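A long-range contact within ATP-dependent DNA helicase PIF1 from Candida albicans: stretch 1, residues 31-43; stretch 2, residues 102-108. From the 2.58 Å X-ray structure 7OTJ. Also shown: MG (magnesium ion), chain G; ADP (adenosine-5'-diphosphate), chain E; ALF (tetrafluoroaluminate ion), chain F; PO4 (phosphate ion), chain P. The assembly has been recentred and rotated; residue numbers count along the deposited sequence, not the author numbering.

Stretch 1 (31-43) KSVLLRSIIKSLR
Stretch 2 102-108: RVLIIDE

Residues 31-43 form an α-helix, with i to i+4 bonds such as Leu35 N to Lys31 O and Leu42 N to Ile38 O, both 2.8 Å. It packs nearly antiparallel against the strand 103-107, with 163° between their N-to-C directions and 10.5 Å between their axes at closest approach. The strand is extended (Ile105 phi/psi -97/131), and Glu108 breaks from it at 51/55. The register sets the CA of Ser32 7.4 Å from the CA of Asp107, and the CA of Leu42 8.2 Å from that of Val103. Strand alternation turns Val103, Ile105 and Asp107 toward the helix, whereas Ile106 points away; the helix answers with Ser32, Leu35, Ile38 and Leu42, all directed toward the strand.

From Leu35 to Leu42 the contact is mainly apolar. Ile105, in the m rotamer with chi2 t, extends its CD1 to 3.6 Å from CG1 of Ile39 and 4.3 Å from CG2 of Ile38. The CA-to-CB bond of Ile39 points sideways to the strand, but the m, t side chain brings its end nearer. Leu35 adopts chi1 -156° and chi2 43°, placing CD2 3.6 Å from Ile105 CG2 and, at the border of the polar end, in van der Waals contact with Asp107 OD2 at 3.5 Å. Farther along, Leu42 (chi1 -80°, chi2 t) sets CD1 3.7 Å from CG1 of Val103, whose chi1 is 180°.

The polar end lies at the nucleotide. Ser32, chi1 m, directs OG both to the magnesium ion at 2.4 Å and to Asp107, donating a 2.6 Å hydrogen bond from OG to OD2. Coordination through the oxygen lone pairs leaves the hydroxyl proton for the carboxylate. Asp107 (chi1 -156°, chi2 -13°) uses its other oxygen, OD1, to accept from the backbone N of Glu108 at 2.7 Å, while OD1 also lies 2.8 Å from the oxygen of water 1, which is bound to the magnesium ion. Lys31 does not touch the strand: its m, t, m, m side chain curls so that NZ donates to ADP O1B at 2.9 Å and to tetrafluoroaluminate F3 at 3.0 Å.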

# COMPACT_ATOMS: atom_id res chain seq x y z
N LYS A 31 12.49 -0.68 -8.15
CA LYS A 31 12.65 -1.67 -7.08
C LYS A 31 11.52 -2.69 -7.11
O LYS A 31 11.77 -3.90 -7.08
CB LYS A 31 12.73 -0.97 -5.72
CG LYS A 31 14.02 -0.18 -5.49
CD LYS A 31 14.10 0.38 -4.06
CE LYS A 31 12.98 1.38 -3.76
NZ LYS A 31 13.16 2.72 -4.41
N SER A 32 10.27 -2.22 -7.20
CA SER A 32 9.15 -3.16 -7.17
C SER A 32 9.05 -3.94 -8.47
O SER A 32 8.65 -5.11 -8.47
CB SER A 32 7.84 -2.42 -6.90
OG SER A 32 7.86 -1.81 -5.63
N VAL A 33 9.39 -3.32 -9.60
CA VAL A 33 9.41 -4.04 -10.86
C VAL A 33 10.39 -5.20 -10.78
O VAL A 33 10.09 -6.33 -11.20
CB VAL A 33 9.75 -3.09 -12.02
CG1 VAL A 33 10.01 -3.86 -13.30
CG2 VAL A 33 8.61 -2.11 -12.22
N LEU A 34 11.58 -4.95 -10.25
CA LEU A 34 12.53 -6.03 -10.00
C LEU A 34 11.97 -7.04 -9.01
O LEU A 34 12.10 -8.26 -9.20
CB LEU A 34 13.85 -5.44 -9.48
CG LEU A 34 14.83 -6.42 -8.84
CD1 LEU A 34 15.26 -7.51 -9.83
CD2 LEU A 34 16.02 -5.65 -8.32
N LEU A 35 11.31 -6.55 -7.96
CA LEU A 35 10.75 -7.43 -6.94
C LEU A 35 9.78 -8.44 -7.54
O LEU A 35 9.79 -9.62 -7.17
CB LEU A 35 10.06 -6.59 -5.87
CG LEU A 35 9.94 -7.24 -4.49
CD1 LEU A 35 11.24 -7.94 -4.13
CD2 LEU A 35 9.56 -6.19 -3.45
N ARG A 36 8.96 -8.01 -8.50
CA ARG A 36 8.04 -8.94 -9.14
C ARG A 36 8.79 -10.01 -9.92
O ARG A 36 8.33 -11.16 -9.99
CB ARG A 36 7.08 -8.20 -10.07
CG ARG A 36 6.19 -7.19 -9.39
CD ARG A 36 5.11 -6.74 -10.34
NE ARG A 36 4.45 -5.52 -9.88
CZ ARG A 36 4.84 -4.30 -10.20
NH1 ARG A 36 5.89 -4.09 -10.98
NH2 ARG A 36 4.16 -3.26 -9.72
N SER A 37 9.94 -9.67 -10.49
CA SER A 37 10.76 -10.68 -11.14
C SER A 37 11.39 -11.61 -10.11
O SER A 37 11.48 -12.82 -10.33
CB SER A 37 11.84 -10.02 -11.99
OG SER A 37 11.27 -9.43 -13.14
N ILE A 38 11.86 -11.05 -8.99
CA ILE A 38 12.36 -11.87 -7.89
C ILE A 38 11.32 -12.90 -7.48
O ILE A 38 11.63 -14.08 -7.29
CB ILE A 38 12.78 -10.98 -6.71
CG1 ILE A 38 13.97 -10.10 -7.10
CG2 ILE A 38 13.12 -11.84 -5.51
CD1 ILE A 38 14.33 -9.07 -6.05
N ILE A 39 10.07 -12.45 -7.31
CA ILE A 39 8.99 -13.34 -6.89
C ILE A 39 8.80 -14.48 -7.89
O ILE A 39 8.74 -15.66 -7.51
CB ILE A 39 7.69 -12.54 -6.70
CG1 ILE A 39 7.83 -11.56 -5.54
CG2 ILE A 39 6.50 -13.45 -6.48
CD1 ILE A 39 6.75 -10.51 -5.49
N LYS A 40 8.69 -14.15 -9.18
CA LYS A 40 8.48 -15.16 -10.21
C LYS A 40 9.59 -16.21 -10.19
O LYS A 40 9.33 -17.42 -10.23
CB LYS A 40 8.38 -14.50 -11.57
CG LYS A 40 7.78 -15.36 -12.65
CD LYS A 40 7.73 -14.61 -13.97
CE LYS A 40 6.96 -15.40 -15.00
NZ LYS A 40 5.53 -15.52 -14.63
N SER A 41 10.85 -15.75 -10.14
CA SER A 41 11.98 -16.68 -10.13
C SER A 41 12.02 -17.50 -8.85
O SER A 41 12.15 -18.73 -8.89
CB SER A 41 13.29 -15.91 -10.31
OG SER A 41 13.40 -15.37 -11.61
N LEU A 42 11.90 -16.84 -7.70
CA LEU A 42 11.93 -17.55 -6.42
C LEU A 42 10.79 -18.55 -6.29
O LEU A 42 10.92 -19.50 -5.51
CB LEU A 42 11.89 -16.55 -5.26
CG LEU A 42 13.21 -15.86 -4.88
CD1 LEU A 42 13.01 -14.98 -3.66
CD2 LEU A 42 14.28 -16.88 -4.61
N ARG A 43 9.71 -18.40 -7.05
CA ARG A 43 8.57 -19.30 -6.92
C ARG A 43 8.65 -20.51 -7.83
O ARG A 43 8.02 -21.53 -7.53
CB ARG A 43 7.26 -18.54 -7.18
CG ARG A 43 6.80 -17.76 -5.97
CD ARG A 43 5.44 -17.13 -6.16
NE ARG A 43 4.94 -16.63 -4.88
CZ ARG A 43 3.85 -15.89 -4.74
NH1 ARG A 43 3.13 -15.51 -5.79
NH2 ARG A 43 3.47 -15.52 -3.52
N ARG A 102 10.03 -19.90 3.06
CA ARG A 102 11.47 -19.93 2.86
C ARG A 102 12.08 -18.56 2.63
O ARG A 102 13.20 -18.31 3.06
CB ARG A 102 11.83 -20.81 1.66
CG ARG A 102 11.40 -22.26 1.80
CD ARG A 102 12.10 -22.93 2.97
NE ARG A 102 13.55 -22.92 2.82
CZ ARG A 102 14.23 -23.81 2.11
NH1 ARG A 102 13.62 -24.81 1.49
NH2 ARG A 102 15.55 -23.69 2.00
N VAL A 103 11.35 -17.65 1.97
CA VAL A 103 11.81 -16.30 1.72
C VAL A 103 10.72 -15.34 2.17
O VAL A 103 9.54 -15.55 1.87
CB VAL A 103 12.14 -16.07 0.23
CG1 VAL A 103 12.62 -14.64 -0.02
CG2 VAL A 103 13.16 -17.08 -0.26
N LEU A 104 11.11 -14.27 2.86
CA LEU A 104 10.18 -13.23 3.28
C LEU A 104 10.59 -11.94 2.59
O LEU A 104 11.66 -11.39 2.87
CB LEU A 104 10.17 -13.06 4.80
CG LEU A 104 9.30 -11.92 5.34
CD1 LEU A 104 7.87 -12.02 4.83
CD2 LEU A 104 9.32 -11.93 6.86
N ILE A 105 9.73 -11.48 1.68
CA ILE A 105 9.92 -10.23 0.96
C ILE A 105 9.11 -9.16 1.67
O ILE A 105 7.92 -9.36 1.96
CB ILE A 105 9.49 -10.37 -0.51
CG1 ILE A 105 10.44 -11.33 -1.25
CG2 ILE A 105 9.42 -9.01 -1.18
CD1 ILE A 105 9.97 -11.70 -2.64
N ILE A 106 9.73 -8.01 1.94
CA ILE A 106 9.05 -6.88 2.55
C ILE A 106 9.34 -5.66 1.69
O ILE A 106 10.44 -5.09 1.75
CB ILE A 106 9.49 -6.63 4.00
CG1 ILE A 106 9.48 -7.92 4.81
CG2 ILE A 106 8.60 -5.57 4.64
CD1 ILE A 106 9.97 -7.75 6.22
N ASP A 107 8.36 -5.24 0.89
CA ASP A 107 8.50 -4.01 0.13
C ASP A 107 8.09 -2.83 1.01
O ASP A 107 7.40 -3.00 2.03
CB ASP A 107 7.67 -4.06 -1.15
CG ASP A 107 8.18 -3.10 -2.24
OD1 ASP A 107 9.02 -2.23 -1.95
OD2 ASP A 107 7.75 -3.24 -3.41
N GLU A 108 8.55 -1.65 0.63
CA GLU A 108 8.32 -0.42 1.39
C GLU A 108 8.72 -0.60 2.86
O GLU A 108 7.95 -0.37 3.79
CB GLU A 108 6.87 0.04 1.26
CG GLU A 108 6.46 0.39 -0.16
CD GLU A 108 7.18 1.62 -0.71
OE1 GLU A 108 6.96 1.95 -1.90
OE2 GLU A 108 7.96 2.26 0.03
MG MG G . 8.28 0.42 -4.92
PB ADP E . 10.26 1.87 -7.16
O1B ADP E . 11.75 1.91 -6.87
O2B ADP E . 9.51 0.69 -6.59
O3B ADP E . 9.56 3.20 -6.97
PA ADP E . 8.89 1.02 -9.51
O1A ADP E . 9.13 -0.47 -9.59
O2A ADP E . 7.59 1.55 -8.98
O3A ADP E . 10.16 1.67 -8.76
O5' ADP E . 9.09 1.65 -10.97
C5' ADP E . 8.49 2.90 -11.30
C4' ADP E . 8.32 2.98 -12.80
O4' ADP E . 9.57 2.69 -13.44
C3' ADP E . 7.32 1.94 -13.27
O3' ADP E . 6.29 2.61 -14.01
C2' ADP E . 8.08 1.01 -14.19
O2' ADP E . 7.32 0.73 -15.37
C1' ADP E . 9.35 1.78 -14.52
N9 ADP E . 10.51 0.85 -14.60
C8 ADP E . 11.00 0.13 -13.58
N7 ADP E . 12.06 -0.61 -13.99
C5 ADP E . 12.25 -0.36 -15.29
C6 ADP E . 13.20 -0.81 -16.34
N6 ADP E . 14.18 -1.70 -16.06
N1 ADP E . 13.05 -0.30 -17.59
C2 ADP E . 12.08 0.59 -17.88
N3 ADP E . 11.19 1.04 -16.98
C4 ADP E . 11.22 0.61 -15.69
AL ALF F . 8.76 3.86 -5.00
F1 ALF F . 8.43 2.27 -4.26
F2 ALF F . 9.07 5.45 -5.76
F3 ALF F . 10.40 3.79 -4.31
F4 ALF F . 7.14 3.90 -5.77
P PO4 P . 17.05 -20.35 1.40
O1 PO4 P . 17.69 -21.72 1.29
O2 PO4 P . 18.11 -19.35 1.80
O3 PO4 P . 15.95 -20.36 2.43
O4 PO4 P . 16.47 -19.96 0.06
O HOH W 1 9.74 -0.13 -3.64
O HOH W 2 6.59 0.14 -3.88
O HOH W 3 7.89 4.56 -2.85
O HOH W 4 6.82 0.68 -6.46